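Local coordinates for rifin (PDB 7JZK), which binds, through its V2 domain, the LAIR1 ectodomain carried by antibody MGD21 and probably belongs to the variant surface antigens of the malaria parasite, at residues F88-V91 with R92-L95; V98-P101 with G102-F105. All blocks are in the same frame, centred on the assembly; numbering follows the deposited sequence.

Contact 1 of 2, residues F88-V91 with R92-L95; sequences FCDV and RKTL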
ATOM      1  N   PHE B  88       8.401   2.365   4.524  1.00 42.09           N
ATOM      2  CA  PHE B  88       7.551   1.184   4.364  1.00 40.01           C
ATOM      3  C   PHE B  88       6.765   1.244   3.060  1.00 42.92           C
ATOM      4  O   PHE B  88       6.775   0.298   2.278  1.00 39.47           O
ATOM      5  CB  PHE B  88       6.595   1.081   5.565  1.00 40.51           C
ATOM      6  CG  PHE B  88       5.645  -0.085   5.517  1.00 41.12           C
ATOM      7  CD1 PHE B  88       6.075  -1.342   5.115  1.00 40.83           C
ATOM      8  CD2 PHE B  88       4.334   0.064   5.922  1.00 40.04           C
ATOM      9  CE1 PHE B  88       5.191  -2.434   5.112  1.00 36.41           C
ATOM     10  CE2 PHE B  88       3.445  -1.021   5.907  1.00 37.64           C
ATOM     11  CZ  PHE B  88       3.878  -2.265   5.496  1.00 37.21           C
ATOM     12  N   CYS B  89       6.147   2.383   2.772  1.00 37.88           N
ATOM     13  CA  CYS B  89       5.396   2.524   1.532  1.00 44.30           C
ATOM     14  C   CYS B  89       6.324   2.503   0.324  1.00 41.67           C
ATOM     15  O   CYS B  89       5.983   1.918  -0.705  1.00 38.69           O
ATOM     16  CB  CYS B  89       4.590   3.827   1.600  1.00 41.26           C
ATOM     17  SG  CYS B  89       3.626   3.924   3.136  1.00 42.23           S
ATOM     18  N   ASP B  90       7.545   2.996   0.488  1.00 37.94           N
ATOM     19  CA  ASP B  90       8.551   3.047  -0.571  1.00 41.58           C
ATOM     20  C   ASP B  90       8.888   1.654  -1.100  1.00 44.16           C
ATOM     21  O   ASP B  90       9.337   1.529  -2.245  1.00 44.03           O
ATOM     22  CB  ASP B  90       9.813   3.754  -0.023  1.00 43.95           C
ATOM     23  CG  ASP B  90      10.938   3.904  -1.062  1.00 48.67           C
ATOM     24  OD1 ASP B  90      11.879   3.079  -1.055  1.00 40.79           O
ATOM     25  OD2 ASP B  90      10.884   4.846  -1.891  1.00 49.60           O
ATOM     26  N   VAL B  91       8.631   0.605  -0.308  1.00 41.08           N
ATOM     27  CA  VAL B  91       8.863  -0.772  -0.738  1.00 44.04           C
ATOM     28  C   VAL B  91       8.034  -1.120  -1.965  1.00 41.12           C
ATOM     29  O   VAL B  91       8.443  -1.956  -2.783  1.00 41.53           O
ATOM     30  CB  VAL B  91       8.578  -1.741   0.424  1.00 44.99           C
ATOM     31  CG1 VAL B  91       8.752  -3.211  -0.014  1.00 39.30           C
ATOM     32  CG2 VAL B  91       9.501  -1.428   1.564  1.00 46.42           C
ATOM     33  N   ARG B  92       6.884  -0.467  -2.141  1.00 41.55           N
ATOM     34  CA  ARG B  92       6.094  -0.690  -3.351  1.00 42.08           C
ATOM     35  C   ARG B  92       6.905  -0.396  -4.605  1.00 40.82           C
ATOM     36  O   ARG B  92       6.660  -0.991  -5.660  1.00 37.54           O
ATOM     37  CB  ARG B  92       4.837   0.170  -3.317  1.00 37.38           C
ATOM     38  CG  ARG B  92       3.739  -0.430  -2.502  1.00 32.93           C
ATOM     39  CD  ARG B  92       2.629   0.554  -2.384  1.00 33.30           C
ATOM     40  NE  ARG B  92       1.473  -0.022  -1.723  1.00 30.23           N
ATOM     41  CZ  ARG B  92       0.433   0.702  -1.352  1.00 34.76           C
ATOM     42  NH1 ARG B  92       0.447   2.002  -1.582  1.00 34.70           N
ATOM     43  NH2 ARG B  92      -0.607   0.135  -0.755  1.00 39.72           N
ATOM     44  N   LYS B  93       7.851   0.543  -4.518  1.00 40.27           N
ATOM     45  CA  LYS B  93       8.694   0.830  -5.668  1.00 41.84           C
ATOM     46  C   LYS B  93       9.729  -0.259  -5.872  1.00 45.95           C
ATOM     47  O   LYS B  93       9.990  -0.661  -7.010  1.00 53.48           O
ATOM     48  CB  LYS B  93       9.360   2.195  -5.484  1.00 40.99           C
ATOM     49  CG  LYS B  93      10.527   2.502  -6.413  1.00 47.64           C
ATOM     50  CD  LYS B  93      11.908   2.123  -5.811  1.00 54.54           C
ATOM     51  CE  LYS B  93      12.012   2.561  -4.335  1.00 67.16           C
ATOM     52  NZ  LYS B  93      13.079   1.926  -3.476  1.00 58.46           N
ATOM     53  N   THR B  94      10.232  -0.829  -4.786  1.00 47.63           N
ATOM     54  CA  THR B  94      11.178  -1.924  -4.905  1.00 47.04           C
ATOM     55  C   THR B  94      10.515  -3.141  -5.540  1.00 44.57           C
ATOM     56  O   THR B  94      11.075  -3.765  -6.443  1.00 51.27           O
ATOM     57  CB  THR B  94      11.721  -2.259  -3.516  1.00 50.14           C
ATOM     58  OG1 THR B  94      12.213  -1.058  -2.897  1.00 48.72           O
ATOM     59  CG2 THR B  94      12.843  -3.280  -3.614  1.00 50.62           C
ATOM     60  N   LEU B  95       9.306  -3.477  -5.107  1.00 44.78           N
ATOM     61  CA  LEU B  95       8.618  -4.651  -5.631  1.00 48.20           C
ATOM     62  C   LEU B  95       7.868  -4.388  -6.929  1.00 50.59           C
ATOM     63  O   LEU B  95       6.998  -5.195  -7.268  1.00 50.70           O
ATOM     64  CB  LEU B  95       7.652  -5.212  -4.577  1.00 48.54           C
ATOM     65  CG  LEU B  95       8.312  -5.556  -3.232  1.00 46.54           C
ATOM     66  CD1 LEU B  95       7.329  -6.143  -2.231  1.00 42.62           C
ATOM     67  CD2 LEU B  95       9.466  -6.506  -3.483  1.00 39.76           C
TER
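Asp90 carries its CG anti to the backbone N (chi1 -178°), and Lys93, three residues on, starts in the same way before its chain bends at chi2 and chi3 (-93° and -44°); the two side chains therefore run alongside one another, and the ammonium comes back to the carboxylate. Lys93 NZ reaches Asp90 OD1 at 2.9 Å in a hydrogen-bonded salt bridge, meeting that oxygen on its syn side but lifted out of the carboxylate plane. The same NZ donates to Thr94 OG1 at 3.2 Å, so two oxygens hold the end of the lysine. The pairing is an i to i+3 salt bridge on the outer side of helix 86-94, in the RIFIN V2 domain, close to where the helix ends. Here the backbone tightens: Arg92 N bonds Cys89 O at 2.9 Å and Lys93 N bonds Asp90 O at 2.9 Å, both i to i+3, with each donor above the carbonyl plane. Leu95, the first residue to leave helical angles, still donates its N to Val91 O at 2.9 Å, an i to i+4 bond with a nearly straight N-H. On this side Val91 CG1 packs against Leu95 CD1 at 3.9 Å, the two side chains side by side, and both lean on Tyr38 of helix 13-39. Arg92 extends its chain past Cys89 O, its CB 3.3 Å from that oxygen, and takes its guanidinium away from residues 88-91. There NE bonds Gln108, while NH1 bonds Cys76 O of the same chain and Tyr43 O of the LAIR1 chain; Tyr45 of LAIR1 adds a cation-pi contact. Cys89 is joined to Cys76 by a disulfide, and the Phe88 side chain touches Met72 of helix 61-75.

Contact 2 of 2, residues V98-P101 with G102-F105; sequences VADP and GKSF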
ATOM      1  N   VAL B  98       4.191  -0.050  -7.883  1.00 43.19           N
ATOM      2  CA  VAL B  98       3.626   1.231  -8.263  1.00 44.00           C
ATOM      3  C   VAL B  98       3.212   1.150  -9.721  1.00 38.07           C
ATOM      4  O   VAL B  98       3.797   0.404 -10.516  1.00 36.73           O
ATOM      5  CB  VAL B  98       4.645   2.360  -8.018  1.00 46.05           C
ATOM      6  CG1 VAL B  98       5.035   2.402  -6.549  1.00 41.41           C
ATOM      7  CG2 VAL B  98       5.889   2.120  -8.839  1.00 39.52           C
ATOM      8  N   ALA B  99       2.173   1.888 -10.073  1.00 40.62           N
ATOM      9  CA  ALA B  99       1.643   1.796 -11.427  1.00 41.16           C
ATOM     10  C   ALA B  99       2.657   2.362 -12.401  1.00 37.79           C
ATOM     11  O   ALA B  99       3.221   3.434 -12.178  1.00 42.44           O
ATOM     12  CB  ALA B  99       0.319   2.552 -11.540  1.00 32.54           C
ATOM     13  N   ASP B 100       2.899   1.652 -13.489  1.00 44.50           N
ATOM     14  CA  ASP B 100       3.814   2.140 -14.507  1.00 51.94           C
ATOM     15  C   ASP B 100       3.009   2.114 -15.806  1.00 41.85           C
ATOM     16  O   ASP B 100       2.471   1.051 -16.181  1.00 41.73           O
ATOM     17  CB  ASP B 100       5.087   1.275 -14.486  1.00 40.92           C
ATOM     18  CG  ASP B 100       6.219   1.812 -15.364  1.00 55.30           C
ATOM     19  OD1 ASP B 100       6.169   2.970 -15.853  1.00 52.16           O
ATOM     20  OD2 ASP B 100       7.220   1.074 -15.498  1.00 53.93           O
ATOM     21  N   PRO B 101       2.797   3.251 -16.466  1.00 45.02           N
ATOM     22  CA  PRO B 101       1.919   3.251 -17.651  1.00 44.98           C
ATOM     23  C   PRO B 101       2.416   2.268 -18.697  1.00 42.99           C
ATOM     24  O   PRO B 101       3.621   2.113 -18.916  1.00 45.75           O
ATOM     25  CB  PRO B 101       2.002   4.694 -18.160  1.00 39.48           C
ATOM     26  CG  PRO B 101       2.349   5.505 -16.979  1.00 42.31           C
ATOM     27  CD  PRO B 101       3.156   4.612 -16.036  1.00 41.79           C
ATOM     28  N   GLY B 102       1.468   1.564 -19.317  1.00 43.77           N
ATOM     29  CA  GLY B 102       1.776   0.654 -20.403  1.00 44.84           C
ATOM     30  C   GLY B 102       2.054  -0.776 -19.995  1.00 51.98           C
ATOM     31  O   GLY B 102       2.163  -1.642 -20.868  1.00 54.90           O
ATOM     32  N   LYS B 103       2.159  -1.064 -18.705  1.00 48.69           N
ATOM     33  CA  LYS B 103       2.475  -2.407 -18.261  1.00 49.79           C
ATOM     34  C   LYS B 103       1.332  -3.034 -17.478  1.00 46.20           C
ATOM     35  O   LYS B 103       0.385  -2.376 -17.074  1.00 42.73           O
ATOM     36  CB  LYS B 103       3.789  -2.390 -17.470  1.00 51.65           C
ATOM     37  CG  LYS B 103       4.696  -1.237 -17.902  1.00 54.38           C
ATOM     38  CD  LYS B 103       6.189  -1.537 -17.789  1.00 59.78           C
ATOM     39  CE  LYS B 103       6.584  -2.071 -16.421  1.00 60.65           C
ATOM     40  NZ  LYS B 103       7.994  -2.538 -16.477  1.00 62.18           N
ATOM     41  N   SER B 104       1.446  -4.342 -17.304  1.00 48.35           N
ATOM     42  CA  SER B 104       0.430  -5.156 -16.668  1.00 49.92           C
ATOM     43  C   SER B 104       0.443  -4.993 -15.148  1.00 55.41           C
ATOM     44  O   SER B 104       1.384  -4.494 -14.556  1.00 49.10           O
ATOM     45  CB  SER B 104       0.597  -6.627 -17.084  1.00 54.98           C
ATOM     46  OG  SER B 104       1.968  -7.016 -17.124  1.00 61.36           O
ATOM     47  N   PHE B 105      -0.666  -5.380 -14.538  1.00 57.02           N
ATOM     48  CA  PHE B 105      -0.878  -5.226 -13.110  1.00 49.38           C
ATOM     49  C   PHE B 105       0.060  -6.128 -12.322  1.00 58.35           C
ATOM     50  O   PHE B 105       0.320  -7.269 -12.717  1.00 61.49           O
ATOM     51  CB  PHE B 105      -2.323  -5.574 -12.776  1.00 49.42           C
ATOM     52  CG  PHE B 105      -2.807  -4.984 -11.495  1.00 49.98           C
ATOM     53  CD1 PHE B 105      -3.452  -3.765 -11.502  1.00 40.16           C
ATOM     54  CD2 PHE B 105      -2.678  -5.671 -10.294  1.00 53.43           C
ATOM     55  CE1 PHE B 105      -3.925  -3.214 -10.346  1.00 45.41           C
ATOM     56  CE2 PHE B 105      -3.160  -5.124  -9.120  1.00 49.76           C
ATOM     57  CZ  PHE B 105      -3.787  -3.889  -9.141  1.00 40.54           C
TER
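Lys103 N donates to Asp100 O at 3.3 Å, a weak though fairly straight bond (158°) that closes a type II beta turn over Asp100, Pro101, Gly102 and Lys103. The turn is the tip of the loop between helices 86-94 and 108-126. Pro101 and Gly102 occupy its two central positions; Gly102 has a positive phi of 91°, as the third position of a type II turn usually does. The side chains of Asp100 and Lys103 cross obliquely. The aliphatic part of the lysine, bent at chi2 and chi3, makes the nearest approach, with Lys103 CE 3.3 Å from Asp100 OD2, while the ammonium forms only a long salt bridge to the same oxygen. The LAIR1 chain lies against this loop: Gly102 and Lys103 make backbone hydrogen bonds to it, Pro101 packs on its Ser87, and the ring of Phe105 meets its Tyr81 edge-to-face and also its Trp86. Back within the turn, Lys103 CG sits near both carbonyl oxygens, 3.6 Å from Asp100 O and 3.7 Å from Pro101 O.

The two contacts follow one another along the chain, their centres about 15 Å apart, and touch where Val98 CG1 packs on the backbone of Arg92 and Lys93. Contact 1 is partly buried: its helix packs on helices 13-39 and 61-75 and holds Cys89 of the disulfide. Contact 2 is a surface turn, its centre about 24 Å from that of the chain. Each contains an aspartate-lysine pair three residues apart, close in the helix but long in the turn. Both meet LAIR1: contact 1 chiefly through an arginine that also binds its own chain, contact 2 through backbone bonds and an aromatic side chain.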